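Local coordinates for Melibiose/raffinose/stachyose-binding protein MelE (Bacillus subtilis subsp. subtilis str. 168, PDB 4R6H) that binds melibiose, raffinose and stachyose as the solute-binding part of the MelEDC-MsmX ABC transporter that imports them, at residues 234-239 with 392-397; 105-110 with 311-316; 48-53 with 337-342; 203-208 with 293-298; 140-145 with 344-349. All blocks are in the same frame, centred on the assembly; numbering follows the deposited sequence. Where two conformers were deposited one is given.

Contact 1 of 5, residues 234-239 with 392-397; sequences ILKQMQ and QELAAD
The Schellman motif that ends helix 383-395 carries Asp397, whose carboxylate meets Lys236 and Gln239 on the flank of helix 229-240. Lys236 reaches it because its long chain is bent at chi2 (69°) and otherwise extended; NZ forms a salt bridge to Asp397 OD1 of 2.8 Å, the two side chains crossing at about a right angle. The same ammonium group donates to Gln239 OE1, also at 2.8 Å, in the plane of that carbonyl and on one of its lone pairs. With OE1 taken, the amide turns its NE2 to Asp397 OD1, a longer hydrogen bond of 3.2 Å that comes in from above the carboxylate plane and bends to 140° at the hydrogen. Asp397 OD1 thus serves a lysine and a glutamine about one turn apart, and a glutamine suits the second place because it can accept from the lysine while donating to the aspartate. The motif itself is seen in the positive phi of Asp397, whose N bonds back to Leu394 O. That carbonyl also receives a water, which lies 2.7 Å from Lys236 NZ and accepts from it. Beneath the polar rim the contact turns apolar. Leu394 extends CD2 to within 3.9 Å of Lys236 CD, so that methylene of the lysine lies on the leucine while the charge goes on to Asp397, and the same methyl rests 4.1 Å from Leu235 CG. Tyr197 and Tyr198 of helix 192-206 pack against Leu235 and Leu394 respectively, and Ile404 of helix 401-420 also touches Leu394.

Contact 2 of 5, residues 105-110 with 311-316; sequences YTADLR and LAAWKD
Thr106 and Trp314 are joined by a single beta bridge, with a backbone hydrogen bond on each flank. Ala107 N donates to Ala313 O at 2.8 Å, and Lys315 N to Tyr105 O at 3.0 Å; the second is almost straight, at 176°. Around this bridge the packing is close because the residues are small. The Ala107 and Ala313 methyls lie 4.1 Å apart, a separation that suits alanine where the backbones come so near, and Thr106 puts CG2 3.8 Å from Ala312 CB, its methyl standing anti to the carbonyl carbon. Where the backbones part, a water takes over, donating to Ala107 O and accepting from Ala313 N. The other end is looser and faces solvent. Trp314 brings only the edge of its indole to the loop, with CD1 3.4 Å from Tyr105 O and near the ring plane, while the indole nitrogen lies at the edge of the tyrosine ring. Lys315 lays CB and CG against the Tyr105 carbonyl, but the rest of its chain leads away, and its two modelled conformers are consistent with an exposed, probably mobile chain. In the fold, the loop 105-110 closes over the end of strand 310-313, which is the middle strand of a three-stranded antiparallel sheet between 91-92 and 136-137; Leu320 of helix 320-331 covers Ala107 and Ala313, and Ile327 of that helix meets Leu109.

Contact 3 of 5, residues 48-53 with 337-342; sequences DTFRKL and KQMAEA
Thr49 OG1 is hydrogen-bonded to Ser45 O, one turn back in its own helix, and presses against the methyl of Ala342 at 3.4 Å. The threonine's polar need is thus met within helix 44-60, and what it offers across the interface is mostly carbon. Ala342 is small enough for the helices to run antiparallel (164°) with their axes 9.5 Å apart. Beside it Thr49 CG2 meets Gln338 CG at 3.8 Å. The glutamine stretches out, CG anti to the backbone N (chi1 -178°), and slides past Leu53 in the opposite direction, its amide ending between Lys52 and Leu53. Shortening Gln338 to an alanine is likely to leave Thr49 CG2 and Leu53 CD2 without its cover and open a gap beside Lys52. Deeper in, Met339 bends at chi2 and chi3, bringing its sulfur to the Phe50 ring: SD is 4.7 Å from the centroid and 36° off the normal, an oblique Met-aromatic contact. Leu53 CD1 closes the row 3.8 Å from Met339 CB, and Met330 of helix 320-331 backs all three residues. With no clear hydrogen bond between them, segments 48-53 and 337-342 meet mainly by apolar fit, while Ser45 OG, hydrogen-bonded to Ala342 O, adds a polar tie between the helices.

Contact 4 of 5, residues 203-208 with 293-298; sequences TPLLIT and PAIHPG
His296 turns the edge of its imidazole to the last turn of helix 192-206, while its neighbour Ile295 directs its side chain toward Pro204 and Leu205. The histidine's bond lies in the plane of the imidazole: NE2 donates to Leu205 O at 2.7 Å, the oxygen only 3° out of the ring plane and the angle at the hydrogen 163°. Next to it CD2 approaches Pro204 O at 3.2 Å, again near the ring plane, so two carbonyls of the helix end line one edge of the ring. A histidine suits this place because a flat ring can slip its N-H in beside carbonyls at the helix end, where the regular i+4 bonding probably gives out. Its backbone N is served too: a water accepts from His296 N and donates to Pro204 O. Ile295 crosses Pro204 and Leu205 obliquely. Its CG1 branch, extended to CD1 (chi2 168°), ends 3.9 Å from Pro204 CG and equally far from Leu205 CB, while the shorter CG2 branch touches Leu205 CD1 at 4.0 Å. Pro204 fits the kink of the helix, since its N has no hydrogen to give the preceding turn, and its ring is a compact apolar surface. That surface has a cost: CG sits 3.5 Å from Pro293 O, a carbonyl that the contact buries without a partner. The loop 293-298, which runs from strand 287-291 towards strand 303-306, is thereby packed against the C-terminal end of helix 192-206; Tyr230 of helix 229-240 touches both Leu205 and Ile295, and His212 stacks on the ring of His296.

Contact 5 of 5, residues 140-145 with 344-349; sequences QAKDGL and SLPSGL
Gln140 reaches into the loop 344-349 with its side-chain amide, and NE2 is held twice. It donates to Ser347 O at 3.0 Å along a nearly straight path (173°), the oxygen lying in the plane of the amide, and its strongest partner is Asp119 OD2 outside the two segments. Both hydrogens of a primary amide can be used in this way, which is why glutamine suits the spot. A leucine in place of Gln140 would probably leave Ser347 O and the Asp119 carboxylate without their shared donor and weaken the loop's hold on the strand. The reach depends on chi1 of 53°, which sets CG between the backbone N and the carbonyl carbon and brings it beside Pro346 CB, 3.9 Å away. The backbone is served less well. Gln140 N makes a weak, bent hydrogen bond to Pro346 O, while Gln140 O is buried with no partner, walled by Leu345 CB at 3.5 Å and Pro346 CD at 3.6 Å. Ser347 satisfies its own loop instead, OG accepting from Leu349 N in an ST turn. Lys142 brushes Pro346 with CE and has cation-pi partners in Tyr362 and Trp303. The chain passes here from strand 136-137 of one sheet to strand 141-148 of another, consistent with a hinge crossing between lobes, where one amide bridging a carbonyl and a carboxylate adds directional bonds to the packing of Leu345 and Pro346.

Contacts 2, 4 and 5 are largely buried, contacts 1 and 3 only partly. Contacts 1 and 4 lie towards one end of the molecule and both draw on helices 192-206 and 229-240; contacts 2 and 3 lie on the other side of the centre from contact 1 and share helix 320-331 as backing, touching where Leu311 CD2 meets Phe50 CZ. The centre of contact 5 lies about 8 Å from the centre of the chain, and it borders contacts 3 and 4. Chemistry follows place: a charged cluster rims contact 1, backbone bonds and small methyls make contact 2, apolar helix packing contact 3, while contacts 4 and 5 each rely on one planar side chain bonding to main-chain oxygen and bury a carbonyl lacking a partner.

Contact 1 of 5, residues 234-239 with 392-397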
# COMPACT_ATOMS: atom_id res chain seq x y z
N ILE A 234 14.90 -8.04 -14.68
CA ILE A 234 15.39 -8.29 -13.33
C ILE A 234 14.70 -9.52 -12.73
O ILE A 234 15.31 -10.41 -12.15
CB ILE A 234 15.18 -7.06 -12.44
CG1 ILE A 234 16.10 -5.89 -12.84
CG2 ILE A 234 15.45 -7.47 -10.98
CD1 ILE A 234 17.60 -6.22 -12.81
N LEU A 235 13.38 -9.61 -12.90
CA LEU A 235 12.64 -10.76 -12.35
C LEU A 235 13.10 -12.08 -12.98
O LEU A 235 13.28 -13.06 -12.31
CB LEU A 235 11.12 -10.55 -12.51
CG LEU A 235 10.20 -11.53 -11.77
CD1 LEU A 235 10.56 -11.59 -10.30
CD2 LEU A 235 8.72 -11.15 -12.01
N LYS A 236 13.35 -12.05 -14.28
CA LYS A 236 13.84 -13.21 -15.00
C LYS A 236 15.26 -13.57 -14.57
O LYS A 236 15.52 -14.76 -14.41
CB LYS A 236 13.75 -12.98 -16.51
CG LYS A 236 14.05 -14.27 -17.31
CD LYS A 236 12.91 -15.27 -17.11
CE LYS A 236 13.13 -16.54 -17.92
NZ LYS A 236 11.98 -17.45 -17.74
N GLN A 237 16.11 -12.56 -14.36
CA GLN A 237 17.44 -12.79 -13.75
C GLN A 237 17.34 -13.49 -12.41
O GLN A 237 18.00 -14.50 -12.14
CB GLN A 237 18.16 -11.49 -13.58
CG GLN A 237 18.60 -10.87 -14.86
CD GLN A 237 19.10 -9.47 -14.66
OE1 GLN A 237 19.64 -9.12 -13.58
NE2 GLN A 237 18.94 -8.65 -15.69
N MET A 238 16.44 -13.00 -11.57
CA MET A 238 16.30 -13.62 -10.26
C MET A 238 15.84 -15.05 -10.38
O MET A 238 16.30 -15.92 -9.68
CB MET A 238 15.29 -12.81 -9.41
CG MET A 238 15.77 -11.41 -9.13
SD MET A 238 14.47 -10.40 -8.34
CE MET A 238 15.41 -8.98 -7.81
N GLN A 239 14.88 -15.32 -11.26
CA GLN A 239 14.45 -16.69 -11.46
C GLN A 239 15.60 -17.57 -11.97
O GLN A 239 15.93 -18.62 -11.41
CB GLN A 239 13.30 -16.72 -12.45
CG GLN A 239 12.73 -18.10 -12.69
CD GLN A 239 11.96 -18.19 -14.00
OE1 GLN A 239 12.48 -17.80 -15.05
NE2 GLN A 239 10.75 -18.71 -13.94
N GLN A 392 3.18 -13.64 -13.32
CA GLN A 392 2.96 -15.05 -13.14
C GLN A 392 3.31 -15.82 -14.41
O GLN A 392 3.91 -16.91 -14.36
CB GLN A 392 1.50 -15.27 -12.76
CG GLN A 392 1.27 -16.47 -11.90
CD GLN A 392 -0.15 -16.50 -11.39
OE1 GLN A 392 -1.11 -16.31 -12.16
NE2 GLN A 392 -0.30 -16.73 -10.09
N GLU A 393 2.98 -15.25 -15.57
CA GLU A 393 3.35 -15.88 -16.82
C GLU A 393 4.87 -15.90 -17.07
O GLU A 393 5.41 -16.84 -17.65
CB GLU A 393 2.59 -15.22 -17.99
CG GLU A 393 1.12 -15.56 -17.99
CD GLU A 393 0.47 -15.28 -19.32
OE1 GLU A 393 0.24 -14.10 -19.58
OE2 GLU A 393 0.17 -16.24 -20.06
N LEU A 394 5.57 -14.87 -16.61
CA LEU A 394 7.01 -14.85 -16.66
C LEU A 394 7.54 -15.98 -15.78
O LEU A 394 8.36 -16.81 -16.23
CB LEU A 394 7.55 -13.49 -16.18
CG LEU A 394 9.07 -13.34 -16.19
CD1 LEU A 394 9.36 -11.85 -16.10
CD2 LEU A 394 9.82 -14.05 -15.04
N ALA A 395 7.06 -16.08 -14.54
CA ALA A 395 7.61 -17.06 -13.61
C ALA A 395 7.34 -18.48 -14.09
O ALA A 395 8.12 -19.41 -13.81
CB ALA A 395 7.03 -16.87 -12.21
N ALA A 396 6.23 -18.64 -14.81
CA ALA A 396 5.86 -19.94 -15.35
C ALA A 396 6.50 -20.22 -16.73
O ALA A 396 6.22 -21.24 -17.33
CB ALA A 396 4.35 -20.05 -15.43
N ASP A 397 7.36 -19.34 -17.22
CA ASP A 397 8.08 -19.51 -18.48
C ASP A 397 7.17 -19.50 -19.70
O ASP A 397 7.54 -20.01 -20.79
CB ASP A 397 8.97 -20.78 -18.48
CG ASP A 397 10.08 -20.73 -17.43
OD1 ASP A 397 10.42 -19.63 -16.95
OD2 ASP A 397 10.61 -21.81 -17.08
O HOH W 1 9.67 -16.44 -18.73

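Contact 2 of 5, residues 105-110 with 311-316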
# COMPACT_ATOMS: atom_id res chain seq x y z
N TYR A 105 -16.50 14.52 -5.26
CA TYR A 105 -17.51 14.19 -4.24
C TYR A 105 -17.09 14.57 -2.81
O TYR A 105 -17.92 14.57 -1.93
CB TYR A 105 -17.81 12.69 -4.28
CG TYR A 105 -18.35 12.24 -5.62
CD1 TYR A 105 -19.69 12.38 -5.93
CD2 TYR A 105 -17.50 11.72 -6.59
CE1 TYR A 105 -20.19 12.00 -7.18
CE2 TYR A 105 -17.99 11.34 -7.84
CZ TYR A 105 -19.32 11.50 -8.11
OH TYR A 105 -19.78 11.10 -9.35
N THR A 106 -15.80 14.79 -2.60
CA THR A 106 -15.27 14.98 -1.25
C THR A 106 -15.47 16.38 -0.74
O THR A 106 -15.29 17.38 -1.48
CB THR A 106 -13.78 14.66 -1.17
OG1 THR A 106 -13.11 15.25 -2.29
CG2 THR A 106 -13.55 13.16 -1.24
N ALA A 107 -15.87 16.48 0.54
CA ALA A 107 -15.84 17.77 1.25
C ALA A 107 -14.41 18.16 1.54
O ALA A 107 -13.59 17.34 1.95
CB ALA A 107 -16.60 17.66 2.55
N ASP A 108 -14.10 19.44 1.36
CA ASP A 108 -12.82 19.99 1.69
C ASP A 108 -12.69 20.08 3.19
O ASP A 108 -13.51 20.72 3.86
CB ASP A 108 -12.69 21.34 0.98
CG ASP A 108 -11.34 21.96 1.10
OD1 ASP A 108 -10.53 21.57 1.96
OD2 ASP A 108 -11.09 22.93 0.33
N LEU A 109 -11.67 19.40 3.76
CA LEU A 109 -11.49 19.36 5.17
C LEU A 109 -10.44 20.35 5.67
O LEU A 109 -10.04 20.27 6.81
CB LEU A 109 -11.12 17.94 5.59
CG LEU A 109 -12.07 16.84 5.18
CD1 LEU A 109 -11.59 15.49 5.72
CD2 LEU A 109 -13.50 17.10 5.58
N ARG A 110 -10.05 21.31 4.84
CA ARG A 110 -8.95 22.22 5.22
C ARG A 110 -9.21 23.05 6.45
O ARG A 110 -8.23 23.50 7.08
CB ARG A 110 -8.56 23.17 4.06
CG ARG A 110 -9.52 24.35 3.87
CD ARG A 110 -9.04 25.33 2.79
NE ARG A 110 -9.30 24.86 1.45
CZ ARG A 110 -8.90 25.45 0.32
NH1 ARG A 110 -8.19 26.58 0.38
NH2 ARG A 110 -9.22 24.92 -0.84
N LEU A 311 -11.08 8.55 5.87
CA LEU A 311 -12.47 8.98 6.06
C LEU A 311 -12.57 10.27 5.26
O LEU A 311 -12.01 11.30 5.64
CB LEU A 311 -12.80 9.25 7.54
CG LEU A 311 -13.00 7.98 8.35
CD1 LEU A 311 -12.90 8.21 9.85
CD2 LEU A 311 -14.35 7.31 8.03
N ALA A 312 -13.34 10.21 4.17
CA ALA A 312 -13.73 11.35 3.37
C ALA A 312 -15.22 11.57 3.59
O ALA A 312 -15.98 10.61 3.75
CB ALA A 312 -13.46 11.08 1.90
N ALA A 313 -15.63 12.83 3.67
CA ALA A 313 -17.06 13.16 3.86
C ALA A 313 -17.63 13.51 2.51
O ALA A 313 -17.01 14.19 1.68
CB ALA A 313 -17.22 14.33 4.83
N TRP A 314 -18.85 13.07 2.28
CA TRP A 314 -19.53 13.47 1.05
C TRP A 314 -19.98 14.93 1.18
O TRP A 314 -20.70 15.26 2.12
CB TRP A 314 -20.74 12.60 0.85
CG TRP A 314 -21.53 12.90 -0.39
CD1 TRP A 314 -21.08 13.46 -1.55
CD2 TRP A 314 -22.92 12.62 -0.58
NE1 TRP A 314 -22.12 13.54 -2.47
CE2 TRP A 314 -23.25 13.02 -1.90
CE3 TRP A 314 -23.90 12.05 0.22
CZ2 TRP A 314 -24.56 12.91 -2.42
CZ3 TRP A 314 -25.23 11.90 -0.32
CH2 TRP A 314 -25.51 12.33 -1.61
N LYS A 315 -19.55 15.76 0.23
CA LYS A 315 -19.82 17.20 0.27
C LYS A 315 -21.32 17.50 0.30
O LYS A 315 -21.73 18.51 0.87
CB LYS A 315 -19.14 17.92 -0.89
CG LYS A 315 -19.73 17.65 -2.27
CD LYS A 315 -18.97 18.41 -3.36
CE LYS A 315 -19.55 18.14 -4.74
NZ LYS A 315 -20.82 18.89 -4.98
N ASP A 316 -22.12 16.64 -0.30
CA ASP A 316 -23.54 16.86 -0.36
C ASP A 316 -24.32 16.01 0.63
O ASP A 316 -25.54 15.93 0.55
CB ASP A 316 -24.01 16.72 -1.82
CG ASP A 316 -23.45 17.83 -2.70
OD1 ASP A 316 -23.30 18.97 -2.22
OD2 ASP A 316 -23.09 17.54 -3.85
O HOH W 2 -13.61 14.67 2.67

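Contact 3 of 5, residues 48-53 with 337-342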
# COMPACT_ATOMS: atom_id res chain seq x y z
N ASP A 48 -13.18 -4.70 14.26
CA ASP A 48 -13.63 -4.66 15.64
C ASP A 48 -13.27 -3.34 16.35
O ASP A 48 -14.06 -2.78 17.08
CB ASP A 48 -13.08 -5.85 16.45
CG ASP A 48 -13.53 -7.21 15.90
OD1 ASP A 48 -14.44 -7.24 15.03
OD2 ASP A 48 -12.95 -8.24 16.33
N THR A 49 -12.07 -2.82 16.10
CA THR A 49 -11.67 -1.60 16.71
C THR A 49 -12.49 -0.41 16.17
O THR A 49 -12.82 0.49 16.94
CB THR A 49 -10.14 -1.36 16.54
OG1 THR A 49 -9.43 -2.41 17.20
CG2 THR A 49 -9.71 -0.03 17.11
N PHE A 50 -12.73 -0.39 14.86
CA PHE A 50 -13.56 0.65 14.28
C PHE A 50 -14.97 0.61 14.89
O PHE A 50 -15.49 1.66 15.28
CB PHE A 50 -13.53 0.54 12.75
CG PHE A 50 -13.77 1.83 11.99
CD1 PHE A 50 -14.20 3.01 12.61
CD2 PHE A 50 -13.60 1.86 10.61
CE1 PHE A 50 -14.43 4.15 11.88
CE2 PHE A 50 -13.83 3.01 9.87
CZ PHE A 50 -14.27 4.15 10.50
N ARG A 51 -15.55 -0.59 15.07
CA ARG A 51 -16.85 -0.70 15.71
C ARG A 51 -16.80 -0.21 17.17
O ARG A 51 -17.73 0.44 17.60
CB ARG A 51 -17.38 -2.14 15.65
CG ARG A 51 -17.76 -2.56 14.24
CD ARG A 51 -18.43 -3.92 14.22
NE ARG A 51 -18.50 -4.45 12.85
CZ ARG A 51 -17.75 -5.45 12.38
NH1 ARG A 51 -16.87 -6.09 13.17
NH2 ARG A 51 -17.91 -5.85 11.12
N LYS A 52 -15.73 -0.51 17.89
CA LYS A 52 -15.64 -0.07 19.28
C LYS A 52 -15.55 1.47 19.33
O LYS A 52 -16.17 2.10 20.17
CB LYS A 52 -14.50 -0.80 20.02
CG LYS A 52 -13.21 -0.04 20.24
CD LYS A 52 -13.13 0.43 21.68
CE LYS A 52 -12.33 -0.53 22.54
NZ LYS A 52 -11.70 0.17 23.68
N LEU A 53 -14.81 2.09 18.41
CA LEU A 53 -14.72 3.51 18.39
C LEU A 53 -16.06 4.15 17.96
O LEU A 53 -16.41 5.19 18.46
CB LEU A 53 -13.57 3.97 17.49
CG LEU A 53 -12.18 3.75 18.08
CD1 LEU A 53 -11.16 4.04 17.00
CD2 LEU A 53 -11.90 4.59 19.32
N LYS A 337 -4.59 6.77 17.95
CA LYS A 337 -3.57 5.77 18.32
C LYS A 337 -4.16 4.37 18.32
O LYS A 337 -3.60 3.41 17.76
CB LYS A 337 -2.96 6.12 19.69
CG LYS A 337 -1.86 5.19 20.18
CD LYS A 337 -1.33 5.70 21.51
CE LYS A 337 -0.14 4.91 22.02
NZ LYS A 337 -0.51 3.55 22.48
N GLN A 338 -5.34 4.23 18.94
CA GLN A 338 -6.03 2.97 18.99
C GLN A 338 -6.35 2.40 17.62
O GLN A 338 -6.07 1.23 17.29
CB GLN A 338 -7.27 3.09 19.87
CG GLN A 338 -8.03 1.81 20.04
CD GLN A 338 -9.25 2.00 20.92
OE1 GLN A 338 -9.45 3.06 21.48
NE2 GLN A 338 -10.09 0.98 20.99
N MET A 339 -6.95 3.24 16.77
CA MET A 339 -7.28 2.78 15.44
C MET A 339 -6.04 2.40 14.63
O MET A 339 -6.00 1.36 14.00
CB MET A 339 -8.13 3.81 14.71
CG MET A 339 -8.74 3.36 13.42
SD MET A 339 -10.06 2.12 13.62
CE MET A 339 -9.27 0.61 13.08
N ALA A 340 -5.00 3.25 14.67
CA ALA A 340 -3.78 2.95 13.94
C ALA A 340 -3.14 1.65 14.38
O ALA A 340 -2.74 0.82 13.54
CB ALA A 340 -2.81 4.12 14.04
N GLU A 341 -3.06 1.44 15.69
CA GLU A 341 -2.50 0.18 16.17
C GLU A 341 -3.24 -1.07 15.68
O GLU A 341 -2.65 -2.10 15.37
CB GLU A 341 -2.41 0.21 17.69
CG GLU A 341 -1.29 1.13 18.16
CD GLU A 341 -1.20 1.33 19.67
OE1 GLU A 341 -1.92 0.66 20.43
OE2 GLU A 341 -0.38 2.18 20.08
N ALA A 342 -4.55 -0.98 15.58
CA ALA A 342 -5.34 -2.09 15.04
C ALA A 342 -5.01 -2.44 13.60
O ALA A 342 -5.18 -3.56 13.17
CB ALA A 342 -6.81 -1.78 15.18

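Contact 4 of 5, residues 203-208 with 293-298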
# COMPACT_ATOMS: atom_id res chain seq x y z
N THR A 203 7.96 2.76 -9.26
CA THR A 203 8.20 4.10 -8.72
C THR A 203 9.68 4.57 -8.81
O THR A 203 9.92 5.61 -9.46
CB THR A 203 7.58 4.22 -7.30
OG1 THR A 203 6.13 4.23 -7.40
CG2 THR A 203 8.00 5.47 -6.57
N PRO A 204 10.64 3.80 -8.27
CA PRO A 204 12.05 4.24 -8.48
C PRO A 204 12.41 4.20 -9.96
O PRO A 204 13.25 5.01 -10.40
CB PRO A 204 12.86 3.24 -7.69
CG PRO A 204 11.96 2.09 -7.34
CD PRO A 204 10.57 2.68 -7.31
N LEU A 205 11.81 3.32 -10.75
CA LEU A 205 12.21 3.24 -12.17
C LEU A 205 11.74 4.45 -12.95
O LEU A 205 12.52 5.01 -13.72
CB LEU A 205 11.67 1.99 -12.82
CG LEU A 205 11.98 1.78 -14.32
CD1 LEU A 205 13.44 1.53 -14.49
CD2 LEU A 205 11.16 0.62 -14.82
N LEU A 206 10.51 4.89 -12.71
CA LEU A 206 9.82 5.78 -13.62
C LEU A 206 9.37 7.12 -13.04
O LEU A 206 8.96 7.99 -13.79
CB LEU A 206 8.60 5.09 -14.27
CG LEU A 206 8.84 3.76 -14.97
CD1 LEU A 206 7.56 3.05 -15.33
CD2 LEU A 206 9.67 4.00 -16.23
N ILE A 207 9.42 7.25 -11.71
CA ILE A 207 8.82 8.38 -11.02
C ILE A 207 9.76 9.24 -10.21
O ILE A 207 9.76 10.47 -10.38
CB ILE A 207 7.66 7.91 -10.10
CG1 ILE A 207 6.62 7.08 -10.87
CG2 ILE A 207 7.01 9.10 -9.41
CD1 ILE A 207 6.00 7.76 -12.08
N THR A 208 10.59 8.66 -9.34
CA THR A 208 11.26 9.46 -8.30
C THR A 208 12.40 10.33 -8.81
O THR A 208 12.68 11.38 -8.20
CB THR A 208 11.76 8.62 -7.13
OG1 THR A 208 12.52 7.51 -7.61
CG2 THR A 208 10.57 8.07 -6.33
N PRO A 293 14.41 -0.13 -2.60
CA PRO A 293 15.65 0.36 -3.20
C PRO A 293 15.44 1.22 -4.43
O PRO A 293 14.54 0.97 -5.24
CB PRO A 293 16.38 -0.92 -3.56
CG PRO A 293 15.90 -1.94 -2.56
CD PRO A 293 14.43 -1.58 -2.38
N ALA A 294 16.34 2.19 -4.59
CA ALA A 294 16.40 3.02 -5.77
C ALA A 294 16.99 2.25 -6.96
O ALA A 294 17.63 1.21 -6.79
CB ALA A 294 17.27 4.24 -5.48
N ILE A 295 16.73 2.80 -8.15
CA ILE A 295 17.19 2.18 -9.39
C ILE A 295 18.18 3.06 -10.15
O ILE A 295 19.15 2.53 -10.70
CB ILE A 295 15.96 1.79 -10.26
CG1 ILE A 295 15.31 0.54 -9.65
CG2 ILE A 295 16.34 1.47 -11.73
CD1 ILE A 295 13.93 0.21 -10.20
N HIS A 296 17.94 4.35 -10.22
CA HIS A 296 18.84 5.24 -10.95
C HIS A 296 19.95 5.79 -10.05
O HIS A 296 19.77 6.02 -8.87
CB HIS A 296 18.05 6.39 -11.54
CG HIS A 296 17.02 5.96 -12.51
ND1 HIS A 296 17.32 5.54 -13.79
CD2 HIS A 296 15.68 5.81 -12.38
CE1 HIS A 296 16.22 5.17 -14.40
NE2 HIS A 296 15.20 5.31 -13.56
N PRO A 297 21.13 6.02 -10.63
CA PRO A 297 22.25 6.51 -9.83
C PRO A 297 21.95 7.82 -9.16
O PRO A 297 21.38 8.73 -9.75
CB PRO A 297 23.40 6.68 -10.85
CG PRO A 297 22.87 6.30 -12.18
CD PRO A 297 21.46 5.83 -12.07
N GLY A 298 22.33 7.88 -7.89
CA GLY A 298 22.15 9.09 -7.10
C GLY A 298 20.77 9.23 -6.48
O GLY A 298 20.59 10.10 -5.65
O HOH W 3 15.57 5.34 -8.92

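Contact 5 of 5, residues 140-145 with 344-349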
# COMPACT_ATOMS: atom_id res chain seq x y z
N GLN A 140 -1.29 5.30 7.50
CA GLN A 140 -0.57 5.47 6.26
C GLN A 140 0.26 4.23 5.98
O GLN A 140 0.72 3.59 6.90
CB GLN A 140 0.36 6.67 6.34
CG GLN A 140 1.28 6.67 7.54
CD GLN A 140 2.23 7.85 7.52
OE1 GLN A 140 3.06 7.98 6.58
NE2 GLN A 140 2.13 8.70 8.52
N ALA A 141 0.45 3.97 4.70
CA ALA A 141 1.21 2.82 4.27
C ALA A 141 2.61 3.26 3.88
O ALA A 141 2.77 4.30 3.20
CB ALA A 141 0.57 2.14 3.08
N LYS A 142 3.61 2.47 4.27
CA LYS A 142 5.00 2.73 3.92
C LYS A 142 5.68 1.39 3.65
O LYS A 142 6.14 0.72 4.58
CB LYS A 142 5.74 3.54 4.98
CG LYS A 142 5.35 5.01 5.03
CD LYS A 142 6.24 5.84 5.95
CE LYS A 142 5.93 5.64 7.43
NZ LYS A 142 6.77 6.60 8.23
N ASP A 143 5.75 1.01 2.37
CA ASP A 143 6.20 -0.32 1.94
C ASP A 143 7.57 -0.26 1.28
O ASP A 143 7.88 0.64 0.43
CB ASP A 143 5.20 -0.91 0.94
CG ASP A 143 3.89 -1.31 1.57
OD1 ASP A 143 3.84 -1.63 2.78
OD2 ASP A 143 2.89 -1.35 0.82
N GLY A 144 8.38 -1.26 1.65
CA GLY A 144 9.64 -1.54 1.01
C GLY A 144 9.83 -3.04 0.93
O GLY A 144 9.01 -3.77 0.32
N LEU A 145 10.89 -3.51 1.60
CA LEU A 145 11.19 -4.93 1.68
C LEU A 145 11.25 -5.36 3.15
O LEU A 145 11.83 -4.62 3.99
CB LEU A 145 12.55 -5.22 1.06
CG LEU A 145 12.74 -4.85 -0.39
CD1 LEU A 145 14.18 -4.99 -0.82
CD2 LEU A 145 11.88 -5.70 -1.29
N SER A 344 -1.91 -1.92 12.36
CA SER A 344 -0.47 -2.20 12.36
C SER A 344 0.34 -1.19 11.56
O SER A 344 1.44 -1.50 11.10
CB SER A 344 -0.17 -3.64 11.89
OG SER A 344 -0.85 -4.56 12.76
N LEU A 345 -0.16 0.04 11.46
CA LEU A 345 0.50 1.06 10.67
C LEU A 345 0.51 2.35 11.41
O LEU A 345 -0.30 2.58 12.34
CB LEU A 345 -0.24 1.23 9.33
CG LEU A 345 -0.12 0.14 8.29
CD1 LEU A 345 -1.07 0.32 7.14
CD2 LEU A 345 1.32 0.10 7.79
N PRO A 346 1.39 3.28 11.00
CA PRO A 346 1.39 4.58 11.67
C PRO A 346 0.11 5.37 11.43
O PRO A 346 -0.54 5.22 10.40
CB PRO A 346 2.55 5.34 11.00
CG PRO A 346 3.35 4.29 10.34
CD PRO A 346 2.45 3.16 9.98
N SER A 347 -0.21 6.23 12.38
CA SER A 347 -1.27 7.22 12.19
C SER A 347 -0.88 8.20 11.13
O SER A 347 0.28 8.38 10.82
CB SER A 347 -1.52 7.95 13.51
OG SER A 347 -2.24 9.16 13.35
N GLY A 348 -1.89 8.87 10.56
CA GLY A 348 -1.67 9.96 9.63
C GLY A 348 -1.30 11.28 10.27
O GLY A 348 -1.01 12.21 9.52
N LEU A 349 -1.24 11.36 11.61
CA LEU A 349 -1.02 12.60 12.35
C LEU A 349 0.29 12.56 13.08
O LEU A 349 0.67 11.52 13.62
CB LEU A 349 -2.13 12.83 13.36
CG LEU A 349 -3.56 12.82 12.81
CD1 LEU A 349 -4.55 12.85 13.95
CD2 LEU A 349 -3.78 13.95 11.82